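PDB 5HZL: Lmo2445 protein from Listeria monocytogenes EGD-e, which is a secreted, calcium-binding, internalin-like leucine-rich-repeat protein of unknown molecular function. Local coordinates for residues F116-L129 / N137-S149. Residues are numbered along the deposited sequence; the frame is centred on the assembly and turned at random.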
loop_
_atom_site.group_PDB
_atom_site.type_symbol
_atom_site.label_atom_id
_atom_site.label_comp_id
_atom_site.label_asym_id
_atom_site.label_seq_id
_atom_site.Cartn_x
_atom_site.Cartn_y
_atom_site.Cartn_z
ATOM N N PHE A 116 -1.972 7.127 -1.672
ATOM C CA PHE A 116 -1.195 7.844 -0.674
ATOM C C PHE A 116 -0.270 8.716 -1.525
ATOM O O PHE A 116 0.757 8.244 -1.989
ATOM C CB PHE A 116 -0.441 6.866 0.219
ATOM C CG PHE A 116 0.368 7.537 1.281
ATOM C CD1 PHE A 116 -0.233 7.968 2.470
ATOM C CD2 PHE A 116 1.726 7.756 1.095
ATOM C CE1 PHE A 116 0.518 8.604 3.450
ATOM C CE2 PHE A 116 2.476 8.386 2.070
ATOM C CZ PHE A 116 1.875 8.814 3.249
ATOM N N PRO A 117 -0.622 10.006 -1.716
ATOM C CA PRO A 117 0.171 10.867 -2.607
ATOM C C PRO A 117 1.543 11.300 -2.107
ATOM O O PRO A 117 1.845 11.231 -0.902
ATOM C CB PRO A 117 -0.712 12.115 -2.751
ATOM C CG PRO A 117 -1.347 12.237 -1.404
ATOM C CD PRO A 117 -1.557 10.816 -0.904
ATOM N N ASP A 118 2.353 11.727 -3.072
ATOM C CA ASP A 118 3.679 12.239 -2.813
ATOM C C ASP A 118 3.383 13.575 -2.126
ATOM O O ASP A 118 2.584 14.388 -2.614
ATOM C CB ASP A 118 4.486 12.390 -4.113
ATOM C CG ASP A 118 4.807 11.027 -4.792
ATOM O OD1 ASP A 118 4.887 9.968 -4.110
ATOM O OD2 ASP A 118 5.012 11.020 -6.027
ATOM N N ALA A 119 4.005 13.766 -0.972
ATOM C CA ALA A 119 3.778 14.947 -0.165
ATOM C C ALA A 119 5.023 15.309 0.604
ATOM O O ALA A 119 5.791 14.441 1.021
ATOM C CB ALA A 119 2.633 14.679 0.796
ATOM N N ASN A 120 5.184 16.603 0.818
ATOM C CA ASN A 120 6.340 17.135 1.498
ATOM C C ASN A 120 6.277 17.059 3.027
ATOM O O ASN A 120 5.791 17.971 3.669
ATOM C CB ASN A 120 6.520 18.591 1.028
ATOM C CG ASN A 120 7.782 19.235 1.559
ATOM O OD1 ASN A 120 8.769 18.559 1.883
ATOM N ND2 ASN A 120 7.766 20.550 1.633
ATOM N N TYR A 121 6.775 15.965 3.596
ATOM C CA TYR A 121 6.826 15.775 5.056
ATOM C C TYR A 121 8.293 15.493 5.430
ATOM O O TYR A 121 8.721 14.346 5.503
ATOM C CB TYR A 121 5.933 14.634 5.556
ATOM C CG TYR A 121 4.464 14.703 5.249
ATOM C CD1 TYR A 121 3.610 15.515 5.972
ATOM C CD2 TYR A 121 3.910 13.891 4.276
ATOM C CE1 TYR A 121 2.242 15.547 5.699
ATOM C CE2 TYR A 121 2.554 13.910 4.001
ATOM C CZ TYR A 121 1.724 14.735 4.714
ATOM O OH TYR A 121 0.385 14.720 4.417
ATOM N N PRO A 122 9.071 16.549 5.660
ATOM C CA PRO A 122 10.491 16.401 6.004
ATOM C C PRO A 122 10.787 15.529 7.220
ATOM O O PRO A 122 11.726 14.732 7.193
ATOM C CB PRO A 122 10.928 17.841 6.320
ATOM C CG PRO A 122 9.948 18.712 5.632
ATOM C CD PRO A 122 8.652 17.965 5.643
ATOM N N ASN A 123 9.977 15.687 8.263
ATOM C CA ASN A 123 10.152 14.980 9.525
ATOM C C ASN A 123 9.474 13.626 9.627
ATOM O O ASN A 123 9.569 12.980 10.669
ATOM C CB ASN A 123 9.632 15.876 10.646
ATOM C CG ASN A 123 10.306 17.234 10.671
ATOM O OD1 ASN A 123 11.358 17.434 10.076
ATOM N ND2 ASN A 123 9.703 18.170 11.371
ATOM N N LEU A 124 8.807 13.185 8.566
ATOM C CA LEU A 124 8.111 11.905 8.603
ATOM C C LEU A 124 9.134 10.775 8.798
ATOM O O LEU A 124 10.076 10.626 8.023
ATOM C CB LEU A 124 7.246 11.690 7.348
ATOM C CG LEU A 124 6.239 10.535 7.435
ATOM C CD1 LEU A 124 5.236 10.774 8.553
ATOM C CD2 LEU A 124 5.500 10.353 6.121
ATOM N N THR A 125 8.916 9.998 9.849
ATOM C CA THR A 125 9.781 8.900 10.261
ATOM C C THR A 125 9.120 7.525 10.170
ATOM O O THR A 125 9.801 6.527 9.894
ATOM C CB THR A 125 10.246 9.194 11.717
ATOM O OG1 THR A 125 11.185 10.266 11.669
ATOM C CG2 THR A 125 10.940 8.013 12.401
ATOM N N ASN A 126 7.812 7.473 10.404
ATOM C CA ASN A 126 7.092 6.222 10.389
ATOM C C ASN A 126 5.738 6.339 9.726
ATOM O O ASN A 126 5.063 7.331 9.889
ATOM C CB ASN A 126 6.884 5.784 11.827
ATOM C CG ASN A 126 6.118 4.486 11.930
ATOM O OD1 ASN A 126 6.466 3.492 11.319
ATOM N ND2 ASN A 126 5.062 4.496 12.706
ATOM N N VAL A 127 5.324 5.305 9.009
ATOM C CA VAL A 127 4.037 5.310 8.331
ATOM C C VAL A 127 3.449 3.889 8.366
ATOM O O VAL A 127 4.110 2.959 7.953
ATOM C CB VAL A 127 4.201 5.887 6.892
ATOM C CG1 VAL A 127 5.130 5.040 6.026
ATOM C CG2 VAL A 127 2.868 6.032 6.194
ATOM N N ASP A 128 2.238 3.730 8.908
ATOM C CA ASP A 128 1.519 2.434 9.006
ATOM C C ASP A 128 0.309 2.494 8.061
ATOM O O ASP A 128 -0.746 3.018 8.415
ATOM C CB ASP A 128 1.073 2.141 10.454
ATOM C CG ASP A 128 0.347 0.764 10.621
ATOM O OD1 ASP A 128 0.315 -0.058 9.672
ATOM O OD2 ASP A 128 -0.189 0.489 11.734
ATOM N N LEU A 129 0.487 1.958 6.855
ATOM C CA LEU A 129 -0.545 1.934 5.818
ATOM C C LEU A 129 -1.028 0.514 5.547
ATOM O O LEU A 129 -1.555 0.209 4.480
ATOM C CB LEU A 129 0.015 2.568 4.543
ATOM C CG LEU A 129 0.301 4.063 4.633
ATOM C CD1 LEU A 129 1.215 4.525 3.512
ATOM C CD2 LEU A 129 -0.998 4.857 4.631
ATOM N N ASN A 137 -2.076 1.474 -7.389
ATOM C CA ASN A 137 -1.480 2.744 -6.963
ATOM C C ASN A 137 -0.364 2.582 -5.930
ATOM O O ASN A 137 -0.525 2.920 -4.759
ATOM C CB ASN A 137 -2.567 3.658 -6.405
ATOM C CG ASN A 137 -3.619 3.993 -7.423
ATOM O OD1 ASN A 137 -3.321 4.240 -8.579
ATOM N ND2 ASN A 137 -4.853 4.030 -6.990
ATOM N N ILE A 138 0.774 2.076 -6.386
ATOM C CA ILE A 138 1.934 1.873 -5.528
ATOM C C ILE A 138 2.549 3.245 -5.207
ATOM O O ILE A 138 2.898 3.975 -6.131
ATOM C CB ILE A 138 3.028 1.059 -6.253
ATOM C CG1 ILE A 138 2.461 -0.190 -6.953
ATOM C CG2 ILE A 138 4.176 0.729 -5.302
ATOM C CD1 ILE A 138 1.767 -1.170 -6.048
ATOM N N PRO A 139 2.666 3.613 -3.908
ATOM C CA PRO A 139 3.263 4.903 -3.596
ATOM C C PRO A 139 4.798 4.876 -3.613
ATOM O O PRO A 139 5.401 3.881 -3.228
ATOM C CB PRO A 139 2.740 5.190 -2.184
ATOM C CG PRO A 139 2.548 3.858 -1.566
ATOM C CD PRO A 139 2.141 2.950 -2.692
ATOM N N LYS A 140 5.403 5.981 -4.057
ATOM C CA LYS A 140 6.864 6.152 -4.122
ATOM C C LYS A 140 7.441 6.958 -2.945
ATOM O O LYS A 140 8.653 6.985 -2.747
ATOM C CB LYS A 140 7.262 6.823 -5.445
ATOM C CG LYS A 140 7.006 5.977 -6.685
ATOM C CD LYS A 140 7.270 6.747 -7.991
ATOM C CE LYS A 140 8.721 7.180 -8.240
ATOM N NZ LYS A 140 9.649 6.013 -8.358
ATOM N N PHE A 141 6.574 7.615 -2.184
ATOM C CA PHE A 141 6.972 8.424 -1.020
ATOM C C PHE A 141 7.900 9.605 -1.358
ATOM O O PHE A 141 8.871 9.866 -0.638
ATOM C CB PHE A 141 7.571 7.539 0.083
ATOM C CG PHE A 141 6.690 6.397 0.464
ATOM C CD1 PHE A 141 5.628 6.584 1.345
ATOM C CD2 PHE A 141 6.904 5.134 -0.066
ATOM C CE1 PHE A 141 4.798 5.533 1.694
ATOM C CE2 PHE A 141 6.080 4.075 0.278
ATOM C CZ PHE A 141 5.024 4.274 1.162
ATOM N N VAL A 142 7.619 10.307 -2.459
ATOM C CA VAL A 142 8.426 11.475 -2.833
ATOM C C VAL A 142 7.996 12.579 -1.865
ATOM O O VAL A 142 6.800 12.826 -1.683
ATOM C CB VAL A 142 8.293 11.905 -4.323
ATOM C CG1 VAL A 142 9.086 13.182 -4.593
ATOM C CG2 VAL A 142 8.762 10.790 -5.255
ATOM N N GLY A 143 8.993 13.214 -1.250
ATOM C CA GLY A 143 8.794 14.251 -0.238
ATOM C C GLY A 143 8.989 13.706 1.183
ATOM O O GLY A 143 9.074 14.486 2.130
HETATM N N MSE A 144 9.086 12.375 1.322
HETATM C CA MSE A 144 9.252 11.688 2.611
HETATM C C MSE A 144 10.573 10.946 2.665
HETATM O O MSE A 144 10.659 9.823 3.159
HETATM C CB MSE A 144 8.047 10.747 2.719
HETATM C CG MSE A 144 6.768 11.553 2.921
HETATM SE SE MSE A 144 5.149 10.468 2.669
HETATM C CE MSE A 144 4.701 10.929 0.811
ATOM N N GLU A 145 11.629 11.592 2.178
ATOM C CA GLU A 145 12.972 10.997 2.140
ATOM C C GLU A 145 13.559 10.575 3.498
ATOM O O GLU A 145 14.510 9.796 3.544
ATOM C CB GLU A 145 13.962 11.921 1.411
ATOM C CG GLU A 145 13.755 12.073 -0.109
ATOM C CD GLU A 145 12.515 12.862 -0.548
ATOM O OE1 GLU A 145 12.077 13.791 0.177
ATOM O OE2 GLU A 145 11.998 12.569 -1.657
ATOM N N GLY A 146 12.990 11.073 4.589
ATOM C CA GLY A 146 13.457 10.745 5.932
ATOM C C GLY A 146 12.864 9.507 6.573
ATOM O O GLY A 146 13.253 9.171 7.686
ATOM N N LEU A 147 11.937 8.830 5.887
ATOM C CA LEU A 147 11.304 7.619 6.423
ATOM C C LEU A 147 12.261 6.532 6.926
ATOM O O LEU A 147 13.257 6.209 6.268
ATOM C CB LEU A 147 10.345 7.006 5.399
ATOM C CG LEU A 147 8.983 7.685 5.213
ATOM C CD1 LEU A 147 8.260 7.168 3.976
ATOM C CD2 LEU A 147 8.112 7.511 6.457
ATOM N N VAL A 148 11.939 5.991 8.101
ATOM C CA VAL A 148 12.721 4.930 8.729
ATOM C C VAL A 148 11.987 3.602 8.621
ATOM O O VAL A 148 12.620 2.573 8.406
ATOM C CB VAL A 148 13.035 5.244 10.212
ATOM C CG1 VAL A 148 13.747 4.070 10.895
ATOM C CG2 VAL A 148 13.865 6.518 10.292
ATOM N N SER A 149 10.668 3.618 8.775
ATOM C CA SER A 149 9.888 2.385 8.685
ATOM C C SER A 149 8.541 2.581 8.004
ATOM O O SER A 149 7.795 3.495 8.331
ATOM C CB SER A 149 9.673 1.774 10.065
ATOM O OG SER A 149 8.922 2.638 10.864
#
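Two successive coils of the leucine-rich-repeat solenoid stack here, joined as a parallel strand pair at Asn126 and Ser149 and by interleaved apolar side chains behind it. At the strand, Thr125 O takes two backbone donors, Val148 N at 2.8 Å and the longer Ser149 N, while Val127 N returns a bond to Ser149 O at 3.1 Å. The side chains of the bridged pair also bond: Ser149 OG donates to Asn126 OD1 (2.6 Å), and the amide's other end, ND2, is held by Asn105 of the preceding strand. Asn105, Asn126 and Ser149 thus form a polar row across neighbouring strands, bonded side chain to side chain.

Inside, Met144, present as selenomethionine, buries more area against the other segment than any other residue of the contact. Its SE meets the edge of the Phe116 ring, 3.4 Å from CE2, a Met-aromatic contact, and lies 3.5 Å from Leu124 CD2; Tyr121 presents its ring edge to Met144 CG. A bend at chi3 (-98°) carries CE back toward the backbone of Pro117 and Ala119. Phe116 reaches inward with CG anti to its backbone N (chi1 -179°); Leu129 CD1 covers one face of its ring, and Phe141 approaches obliquely, planes at 50°. Leu147 CD2 touches both Leu124 CG and Val127 CG1.

On the far side from the strand, irregular backbone takes over: Tyr121 N bonds to Gly143 O at 3.1 Å, whereas Ala119 N to Val142 O and Val142 N to Asp118 OD1 are weak. Glu145 OE2 braces this turn by accepting from Gly143 N at 3.1 Å.

Ile106 of strand 105-107 packs on Phe116, Leu124 and Val127 from the preceding coil, and Trp166 meets Phe141. Strands 126-128 and 149-151 lie side by side in the parallel sheet, flanked by 105-107 and 174-176.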